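Local coordinates for glycosyl hydrolases family 2, sugar binding domain protein (Bacteroides uniformis str. 3978 T3 ii, PDB 6D1P) that is a gut-bacterial beta-glucuronidase of glycoside hydrolase family 2 and probably hydrolyses O-glycosidic bonds of glucuronic acid conjugates, at residues Arg391-Gly395 with Trp431-Phe435; Glu428-Pro432 with Arg467-Cys471; Asp173-Ile177 with Ser398-Ala403. All blocks are in the same frame, centred on the assembly; numbering follows the deposited sequence.

Contact 1 (Arg391-Gly395 with Trp431-Phe435); sequences RGGLG and WPGDF. With NA (sodium ion), chain D.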
loop_
_atom_site.group_PDB
_atom_site.type_symbol
_atom_site.label_atom_id
_atom_site.label_comp_id
_atom_site.label_asym_id
_atom_site.label_seq_id
_atom_site.Cartn_x
_atom_site.Cartn_y
_atom_site.Cartn_z
ATOM N N ARG A 391 -4.774 18.748 -18.727
ATOM C CA ARG A 391 -3.314 18.687 -18.813
ATOM C C ARG A 391 -2.799 17.464 -19.572
ATOM O O ARG A 391 -3.538 16.496 -19.797
ATOM C CB ARG A 391 -2.662 18.725 -17.428
ATOM C CG ARG A 391 -2.849 20.052 -16.679
ATOM C CD ARG A 391 -2.131 20.073 -15.331
ATOM N NE ARG A 391 -2.310 21.382 -14.711
ATOM C CZ ARG A 391 -1.810 21.745 -13.531
ATOM N NH1 ARG A 391 -1.087 20.883 -12.808
ATOM N NH2 ARG A 391 -2.034 22.982 -13.075
ATOM N N GLY A 392 -1.546 17.559 -20.041
ATOM C CA GLY A 392 -0.745 16.422 -20.443
ATOM C C GLY A 392 -0.527 16.270 -21.933
ATOM O O GLY A 392 0.415 15.571 -22.333
ATOM N N GLY A 393 -1.364 16.889 -22.762
ATOM C CA GLY A 393 -1.268 16.727 -24.194
ATOM C C GLY A 393 -2.484 16.023 -24.755
ATOM O O GLY A 393 -3.619 16.439 -24.514
ATOM N N LEU A 394 -2.262 14.930 -25.478
ATOM C CA LEU A 394 -3.351 14.255 -26.171
ATOM C C LEU A 394 -2.896 12.844 -26.509
ATOM O O LEU A 394 -1.794 12.658 -27.035
ATOM C CB LEU A 394 -3.751 15.021 -27.437
ATOM C CG LEU A 394 -4.759 14.374 -28.396
ATOM C CD1 LEU A 394 -6.160 14.320 -27.792
ATOM C CD2 LEU A 394 -4.772 15.110 -29.712
ATOM N N GLY A 395 -3.737 11.857 -26.194
ATOM C CA GLY A 395 -3.392 10.463 -26.364
ATOM C C GLY A 395 -3.973 9.863 -27.632
ATOM O O GLY A 395 -4.431 10.561 -28.539
ATOM N N TRP A 431 -0.584 22.379 -21.365
ATOM C CA TRP A 431 0.431 21.855 -20.456
ATOM C C TRP A 431 0.925 20.499 -20.968
ATOM O O TRP A 431 0.166 19.520 -20.920
ATOM C CB TRP A 431 -0.145 21.721 -19.053
ATOM C CG TRP A 431 0.875 21.665 -17.985
ATOM C CD1 TRP A 431 1.986 20.889 -17.966
ATOM C CD2 TRP A 431 0.871 22.394 -16.749
ATOM N NE1 TRP A 431 2.703 21.107 -16.817
ATOM C CE2 TRP A 431 2.036 22.020 -16.042
ATOM C CE3 TRP A 431 0.006 23.328 -16.173
ATOM C CZ2 TRP A 431 2.356 22.545 -14.790
ATOM C CZ3 TRP A 431 0.336 23.858 -14.932
ATOM C CH2 TRP A 431 1.504 23.474 -14.261
ATOM N N PRO A 432 2.145 20.397 -21.486
ATOM C CA PRO A 432 2.646 19.127 -22.027
ATOM C C PRO A 432 3.295 18.230 -20.974
ATOM O O PRO A 432 3.613 18.658 -19.872
ATOM C CB PRO A 432 3.718 19.586 -23.028
ATOM C CG PRO A 432 4.233 20.831 -22.450
ATOM C CD PRO A 432 3.034 21.522 -21.826
ATOM N N GLY A 433 3.533 16.975 -21.364
ATOM C CA GLY A 433 4.425 16.143 -20.575
ATOM C C GLY A 433 4.099 14.668 -20.471
ATOM O O GLY A 433 4.982 13.847 -20.174
ATOM N N ASP A 434 2.836 14.308 -20.699
ATOM C CA ASP A 434 2.467 12.908 -20.566
ATOM C C ASP A 434 2.922 12.061 -21.749
ATOM O O ASP A 434 2.945 10.841 -21.629
ATOM C CB ASP A 434 0.955 12.782 -20.368
ATOM C CG ASP A 434 0.564 12.759 -18.897
ATOM O OD1 ASP A 434 1.435 13.067 -18.046
ATOM O OD2 ASP A 434 -0.602 12.417 -18.592
ATOM N N PHE A 435 3.271 12.666 -22.885
ATOM C CA PHE A 435 3.781 11.933 -24.040
ATOM C C PHE A 435 5.054 12.600 -24.544
ATOM O O PHE A 435 5.356 13.743 -24.187
ATOM C CB PHE A 435 2.738 11.836 -25.162
ATOM C CG PHE A 435 1.400 11.324 -24.683
ATOM C CD1 PHE A 435 0.424 12.210 -24.234
ATOM C CD2 PHE A 435 1.141 9.951 -24.620
ATOM C CE1 PHE A 435 -0.799 11.758 -23.774
ATOM C CE2 PHE A 435 -0.079 9.486 -24.156
ATOM C CZ PHE A 435 -1.058 10.394 -23.733
HETATM NA NA NA D . 2.692 8.160 -21.821
HETATM O O HOH W 1 2.644 15.562 -23.771
HETATM O O HOH W 2 3.279 6.920 -24.396
#

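Contact 2 (Glu428-Pro432 with Arg467-Cys471); sequences ENDWP and RCEFC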
loop_
_atom_site.group_PDB
_atom_site.type_symbol
_atom_site.label_atom_id
_atom_site.label_comp_id
_atom_site.label_asym_id
_atom_site.label_seq_id
_atom_site.Cartn_x
_atom_site.Cartn_y
_atom_site.Cartn_z
ATOM N N GLU A 428 -6.307 23.679 -19.167
ATOM C CA GLU A 428 -4.860 23.765 -19.355
ATOM C C GLU A 428 -4.361 22.711 -20.340
ATOM O O GLU A 428 -3.421 21.956 -20.079
ATOM C CB GLU A 428 -4.148 23.673 -18.000
ATOM C CG GLU A 428 -4.576 24.844 -17.086
ATOM C CD GLU A 428 -3.825 24.932 -15.768
ATOM O OE1 GLU A 428 -3.081 23.982 -15.403
ATOM O OE2 GLU A 428 -3.989 25.973 -15.081
ATOM N N ASN A 429 -5.015 22.652 -21.499
ATOM C CA ASN A 429 -4.523 21.711 -22.497
ATOM C C ASN A 429 -3.236 22.181 -23.172
ATOM O O ASN A 429 -2.721 21.486 -24.046
ATOM C CB ASN A 429 -5.606 21.435 -23.533
ATOM C CG ASN A 429 -6.844 20.831 -22.913
ATOM O OD1 ASN A 429 -7.871 21.500 -22.790
ATOM N ND2 ASN A 429 -6.756 19.564 -22.503
ATOM N N ASP A 430 -2.710 23.335 -22.800
ATOM C CA ASP A 430 -1.399 23.747 -23.253
ATOM C C ASP A 430 -0.272 23.203 -22.373
ATOM O O ASP A 430 0.888 23.563 -22.597
ATOM C CB ASP A 430 -1.325 25.268 -23.291
ATOM C CG ASP A 430 -1.577 25.891 -21.925
ATOM O OD1 ASP A 430 -1.806 25.127 -20.946
ATOM O OD2 ASP A 430 -1.537 27.145 -21.834
ATOM N N TRP A 431 -0.584 22.379 -21.365
ATOM C CA TRP A 431 0.431 21.855 -20.456
ATOM C C TRP A 431 0.925 20.499 -20.968
ATOM O O TRP A 431 0.166 19.520 -20.920
ATOM C CB TRP A 431 -0.145 21.721 -19.053
ATOM C CG TRP A 431 0.875 21.665 -17.985
ATOM C CD1 TRP A 431 1.986 20.889 -17.966
ATOM C CD2 TRP A 431 0.871 22.394 -16.749
ATOM N NE1 TRP A 431 2.703 21.107 -16.817
ATOM C CE2 TRP A 431 2.036 22.020 -16.042
ATOM C CE3 TRP A 431 0.006 23.328 -16.173
ATOM C CZ2 TRP A 431 2.356 22.545 -14.790
ATOM C CZ3 TRP A 431 0.336 23.858 -14.932
ATOM C CH2 TRP A 431 1.504 23.474 -14.261
ATOM N N PRO A 432 2.145 20.397 -21.486
ATOM C CA PRO A 432 2.646 19.127 -22.027
ATOM C C PRO A 432 3.295 18.230 -20.974
ATOM O O PRO A 432 3.613 18.658 -19.872
ATOM C CB PRO A 432 3.718 19.586 -23.028
ATOM C CG PRO A 432 4.233 20.831 -22.450
ATOM C CD PRO A 432 3.034 21.522 -21.826
ATOM N N ARG A 467 -7.406 28.301 -20.340
ATOM C CA ARG A 467 -5.954 28.321 -20.524
ATOM C C ARG A 467 -5.512 27.363 -21.634
ATOM O O ARG A 467 -4.959 26.291 -21.388
ATOM C CB ARG A 467 -5.216 27.979 -19.228
ATOM C CG ARG A 467 -3.850 28.613 -19.158
ATOM C CD ARG A 467 -2.981 28.000 -18.102
ATOM N NE ARG A 467 -2.194 26.893 -18.653
ATOM C CZ ARG A 467 -1.121 26.385 -18.053
ATOM N NH1 ARG A 467 -0.733 26.891 -16.896
ATOM N NH2 ARG A 467 -0.424 25.392 -18.615
ATOM N N CYS A 468 -5.766 27.788 -22.871
ATOM C CA CYS A 468 -5.163 27.137 -24.037
ATOM C C CYS A 468 -5.228 28.171 -25.165
ATOM O O CYS A 468 -6.177 28.177 -25.951
ATOM C CB CYS A 468 -5.852 25.848 -24.430
ATOM S SG CYS A 468 -4.940 24.990 -25.770
ATOM N N GLU A 469 -4.220 29.045 -25.213
ATOM C CA GLU A 469 -4.319 30.214 -26.082
ATOM C C GLU A 469 -4.460 29.819 -27.546
ATOM O O GLU A 469 -5.205 30.468 -28.288
ATOM C CB GLU A 469 -3.119 31.136 -25.888
ATOM C CG GLU A 469 -3.086 31.819 -24.527
ATOM C CD GLU A 469 -4.347 32.655 -24.205
ATOM O OE1 GLU A 469 -4.951 32.421 -23.126
ATOM O OE2 GLU A 469 -4.712 33.553 -25.012
ATOM N N PHE A 470 -3.788 28.737 -27.976
ATOM C CA PHE A 470 -3.859 28.337 -29.380
ATOM C C PHE A 470 -5.149 27.607 -29.738
ATOM O O PHE A 470 -5.301 27.174 -30.887
ATOM C CB PHE A 470 -2.639 27.481 -29.769
ATOM C CG PHE A 470 -2.521 26.159 -29.038
ATOM C CD1 PHE A 470 -1.623 26.006 -27.992
ATOM C CD2 PHE A 470 -3.258 25.057 -29.431
ATOM C CE1 PHE A 470 -1.488 24.787 -27.323
ATOM C CE2 PHE A 470 -3.121 23.834 -28.769
ATOM C CZ PHE A 470 -2.243 23.710 -27.707
ATOM N N CYS A 471 -6.065 27.441 -28.794
ATOM C CA CYS A 471 -7.402 26.945 -29.084
ATOM C C CYS A 471 -8.495 27.942 -28.732
ATOM O O CYS A 471 -9.670 27.619 -28.918
ATOM C CB CYS A 471 -7.683 25.641 -28.319
ATOM S SG CYS A 471 -6.789 24.181 -28.872
HETATM O O HOH W 3 -2.025 28.849 -23.592
#

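Contact 3 (Asp173-Ile177 with Ser398-Ala403); sequences DTEMI and SYKNQA. With K (potassium ion), chain K; NA (sodium ion), chain D.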
loop_
_atom_site.group_PDB
_atom_site.type_symbol
_atom_site.label_atom_id
_atom_site.label_comp_id
_atom_site.label_asym_id
_atom_site.label_seq_id
_atom_site.Cartn_x
_atom_site.Cartn_y
_atom_site.Cartn_z
ATOM N N ASP A 173 -2.459 5.861 -15.659
ATOM C CA ASP A 173 -2.634 5.437 -17.044
ATOM C C ASP A 173 -2.597 6.672 -17.937
ATOM O O ASP A 173 -3.566 7.438 -17.978
ATOM C CB ASP A 173 -3.944 4.670 -17.182
ATOM C CG ASP A 173 -4.198 4.165 -18.582
ATOM O OD1 ASP A 173 -3.417 4.476 -19.504
ATOM O OD2 ASP A 173 -5.208 3.446 -18.751
ATOM N N THR A 174 -1.503 6.858 -18.684
ATOM C CA THR A 174 -1.416 8.094 -19.463
ATOM C C THR A 174 -2.392 8.135 -20.627
ATOM O O THR A 174 -2.586 9.211 -21.200
ATOM C CB THR A 174 0.013 8.327 -19.971
ATOM O OG1 THR A 174 0.393 7.292 -20.894
ATOM C CG2 THR A 174 0.984 8.338 -18.805
ATOM N N GLU A 175 -3.017 7.015 -20.974
ATOM C CA GLU A 175 -4.009 6.958 -22.040
ATOM C C GLU A 175 -5.430 7.113 -21.516
ATOM O O GLU A 175 -6.392 6.825 -22.239
ATOM C CB GLU A 175 -3.863 5.646 -22.821
ATOM C CG GLU A 175 -2.556 5.540 -23.600
ATOM C CD GLU A 175 -2.441 6.547 -24.772
ATOM O OE1 GLU A 175 -3.479 7.042 -25.291
ATOM O OE2 GLU A 175 -1.292 6.831 -25.191
ATOM N N MET A 176 -5.569 7.546 -20.268
ATOM C CA MET A 176 -6.849 7.804 -19.628
ATOM C C MET A 176 -6.872 9.254 -19.150
ATOM O O MET A 176 -5.890 9.736 -18.575
ATOM C CB MET A 176 -7.056 6.832 -18.454
ATOM C CG MET A 176 -8.427 6.878 -17.815
ATOM S SD MET A 176 -8.530 5.748 -16.415
ATOM C CE MET A 176 -7.483 6.559 -15.211
ATOM N N ILE A 177 -7.973 9.954 -19.395
ATOM C CA ILE A 177 -8.109 11.314 -18.866
ATOM C C ILE A 177 -8.787 11.185 -17.508
ATOM O O ILE A 177 -9.571 10.240 -17.314
ATOM C CB ILE A 177 -8.900 12.238 -19.815
ATOM C CG1 ILE A 177 -10.274 11.664 -20.162
ATOM C CG2 ILE A 177 -8.130 12.523 -21.105
ATOM C CD1 ILE A 177 -11.199 12.714 -20.780
ATOM N N SER A 398 -8.093 5.503 -27.846
ATOM C CA SER A 398 -8.846 5.135 -26.661
ATOM C C SER A 398 -9.031 6.348 -25.766
ATOM O O SER A 398 -10.122 6.587 -25.227
ATOM C CB SER A 398 -8.104 4.008 -25.940
ATOM O OG SER A 398 -8.968 3.391 -25.026
ATOM N N TYR A 399 -7.955 7.121 -25.618
ATOM C CA TYR A 399 -7.988 8.393 -24.922
ATOM C C TYR A 399 -9.024 9.329 -25.553
ATOM O O TYR A 399 -9.873 9.890 -24.849
ATOM C CB TYR A 399 -6.564 8.950 -24.949
ATOM C CG TYR A 399 -6.253 10.326 -24.374
ATOM C CD1 TYR A 399 -5.327 10.462 -23.340
ATOM C CD2 TYR A 399 -6.801 11.488 -24.915
ATOM C CE1 TYR A 399 -4.981 11.687 -22.846
ATOM C CE2 TYR A 399 -6.459 12.740 -24.416
ATOM C CZ TYR A 399 -5.547 12.824 -23.383
ATOM O OH TYR A 399 -5.170 14.034 -22.862
ATOM N N LYS A 400 -8.995 9.480 -26.884
ATOM C CA LYS A 400 -9.930 10.401 -27.544
ATOM C C LYS A 400 -11.369 9.915 -27.410
ATOM O O LYS A 400 -12.295 10.719 -27.231
ATOM C CB LYS A 400 -9.586 10.568 -29.028
ATOM C CG LYS A 400 -8.296 11.299 -29.331
ATOM C CD LYS A 400 -7.927 11.157 -30.817
ATOM C CE LYS A 400 -6.417 10.940 -31.026
ATOM N NZ LYS A 400 -5.857 11.835 -32.103
ATOM N N ASN A 401 -11.576 8.604 -27.506
ATOM C CA ASN A 401 -12.915 8.068 -27.337
ATOM C C ASN A 401 -13.430 8.282 -25.929
ATOM O O ASN A 401 -14.635 8.453 -25.741
ATOM C CB ASN A 401 -12.938 6.583 -27.692
ATOM C CG ASN A 401 -13.173 6.359 -29.169
ATOM O OD1 ASN A 401 -13.750 7.216 -29.850
ATOM N ND2 ASN A 401 -12.714 5.221 -29.680
ATOM N N GLN A 402 -12.552 8.246 -24.928
ATOM C CA GLN A 402 -13.021 8.496 -23.572
ATOM C C GLN A 402 -13.502 9.937 -23.432
ATOM O O GLN A 402 -14.535 10.197 -22.810
ATOM C CB GLN A 402 -11.929 8.174 -22.538
ATOM C CG GLN A 402 -12.366 8.568 -21.110
ATOM C CD GLN A 402 -11.274 8.428 -20.056
ATOM O OE1 GLN A 402 -10.117 8.126 -20.366
ATOM N NE2 GLN A 402 -11.646 8.631 -18.799
ATOM N N ALA A 403 -12.790 10.882 -24.043
ATOM C CA ALA A 403 -13.231 12.273 -23.999
ATOM C C ALA A 403 -14.557 12.462 -24.734
ATOM O O ALA A 403 -15.473 13.121 -24.216
ATOM C CB ALA A 403 -12.145 13.181 -24.577
HETATM K K K K . -4.356 9.628 -16.570
HETATM NA NA NA D . 2.692 8.160 -21.821
HETATM O O HOH W 4 -3.799 7.954 -14.620
HETATM O O HOH W 5 -5.487 6.043 -26.407
HETATM O O HOH W 6 -9.447 5.669 -21.709
HETATM O O HOH W 2 3.279 6.920 -24.396
HETATM O O HOH W 7 -1.391 10.699 -17.024
#

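Contact 1 (Arg391-Gly395 with Trp431-Phe435)
The loop after strand 382-386 meets the end of the neighbouring parallel strand 420-432 and the loop beyond it, at the C-terminal end of the TIM barrel, where family 2 hydrolases have their active site. Gly392 joins them through both backbone polar groups: its N donates to Trp431 O (2.7 Å), and Asp434 N donates to Gly392 O (3.2 Å). A water also donates to Gly392 O and accepts from Gly433 N and Phe435 N. Only glycine fits comfortably at 392, since at its phi of 108° a CB would jam against the preceding carbonyl and lie 3.1 Å from Asp434 OD2. Beside this link the guanidinium of Arg391 lies over the indole face, with CZ 3.8 Å from the centroid of the six-membered ring of Trp431, a cation-pi contact; its NH2 is also salt-bridged to Glu428. Further on, the Phe435 ring takes Leu394 O over one face, with CE1 3.5 Å from that oxygen. Asp434 O binds the sodium ion at 2.7 Å, shared with Thr174 of the same chain and Ser44 of the second subunit; the Asp434 carboxylate bonds Ser179 of its own chain and is salt-bridged to Arg50 of the second subunit. Backbone hydrogen bonds and a bridging water thus hold the segments together, while charge and metal link them to the assembly.

Contact 2 (Glu428-Pro432 with Arg467-Cys471)
Glu428 opens the segment with its CA 3.2 Å from Arg467 O, a CA-H...O contact where the two backbones run close. Its aliphatic CG lies over one face of the Arg467 guanidinium, 3.5 Å from NE, so the flat cation rests on the CG methylene. The charges add a long salt bridge, Glu428 OE2 to Arg467 NH1 at 3.8 Å, with the oxygen well out of the guanidinium plane; the carboxylate's stronger partners are Arg466 and Arg391. From Glu428 the chain enters a type I beta turn closed by Trp431 N donating to Glu428 O (3.1 Å). Within it, Asn429 sets its CB 4.3 Å from the SG of Cys468 and sends its amide to Trp389 O. Asp430 makes the short salt bridge of a Glu428-Asp430-Arg467 network: its OD1 accepts from Arg467 NH2 (2.7 Å) and Arg467 NE (2.9 Å), while its OD2 takes a water that accepts from Glu469 N. A short acidic side chain fits, because it reaches the guanidinium edge while its CB packs 4.1 Å from Phe470 CE1. Trp431 ends the contact with CE3 3.2 Å from Arg467 NH2. This is the C-terminal rim of the barrel, the active-site end in family 2, consistent with a glycerol hydrogen-bonded to Glu428 OE2. Here parallel strands 420-432 and 462-466 run out into their loops; Phe470 and Asn429 pack on the intervening helix 440-457, and Tyr478 of strand 477-479 bonds to Cys468 N.

Contact 3 (Asp173-Ile177 with Ser398-Ala403)
This is a buried interdomain contact, in which a loop of the sugar-binding domain, following strand 162-169, lies against helix 397-414 of the TIM barrel. A type I turn (Met176 N to Asp173 O, 3.0 Å) and an Asx turn (Glu175 N to Asp173 OD1, 3.0 Å) shape the loop. Gln402 reads the backbone beyond: its OE1 accepts from Ile177 N at 3.0 Å, and its NE2 donates a weak bond to Ile177 O at 3.0 Å. An amide side chain suits this place because it offers both a donor and an acceptor to one residue. Ile177 is the apolar centre. Its CG2 sits over the ring face of Tyr399 in a CH-pi contact, 3.7 Å from the ring centroid, and its CD1 lies 3.9 Å from the CB of Ala403, whose small side chain lets the loop come near the helix. Near the helix start, Glu175 OE1 accepts from Gly396 N and from a water that itself accepts from Tyr399 N. On the loop's other flank, Asp173 O (2.7 Å) and Met176 O (2.5 Å) bind the potassium ion together with Pro178 O; Thr174 OG1 holds the sodium ion at 2.6 Å, with Asp434 O and Ser44 of the second subunit. The arrangement is a family 2 domain interface, a sugar-binding beta domain packed on one of the outer helices of a TIM barrel, here with metal sites in the interface loop.

Contact 3 is the most buried of the three and joins two domains, whereas contacts 1 and 2 are partly buried and lie within the TIM-barrel domain, at its rim; contacts 1 and 3 both reach the second subunit. Contacts 1 and 2 share Trp431 and Pro432 of strand 420-432 and touch through the Arg391-Glu428 salt bridge, their centres about 10 Å apart. Contact 1 also meets contact 3, where Phe435 packs on Thr174 and Glu175, and the two contacts share a sodium ion, bound through Asp434 and Thr174. Contacts 2 and 3 do not touch. Ion pairs dominate contact 2, glycine backbone bonds with a cation-pi pair make contact 1, and apolar packing with a glutamine-backbone link makes contact 3.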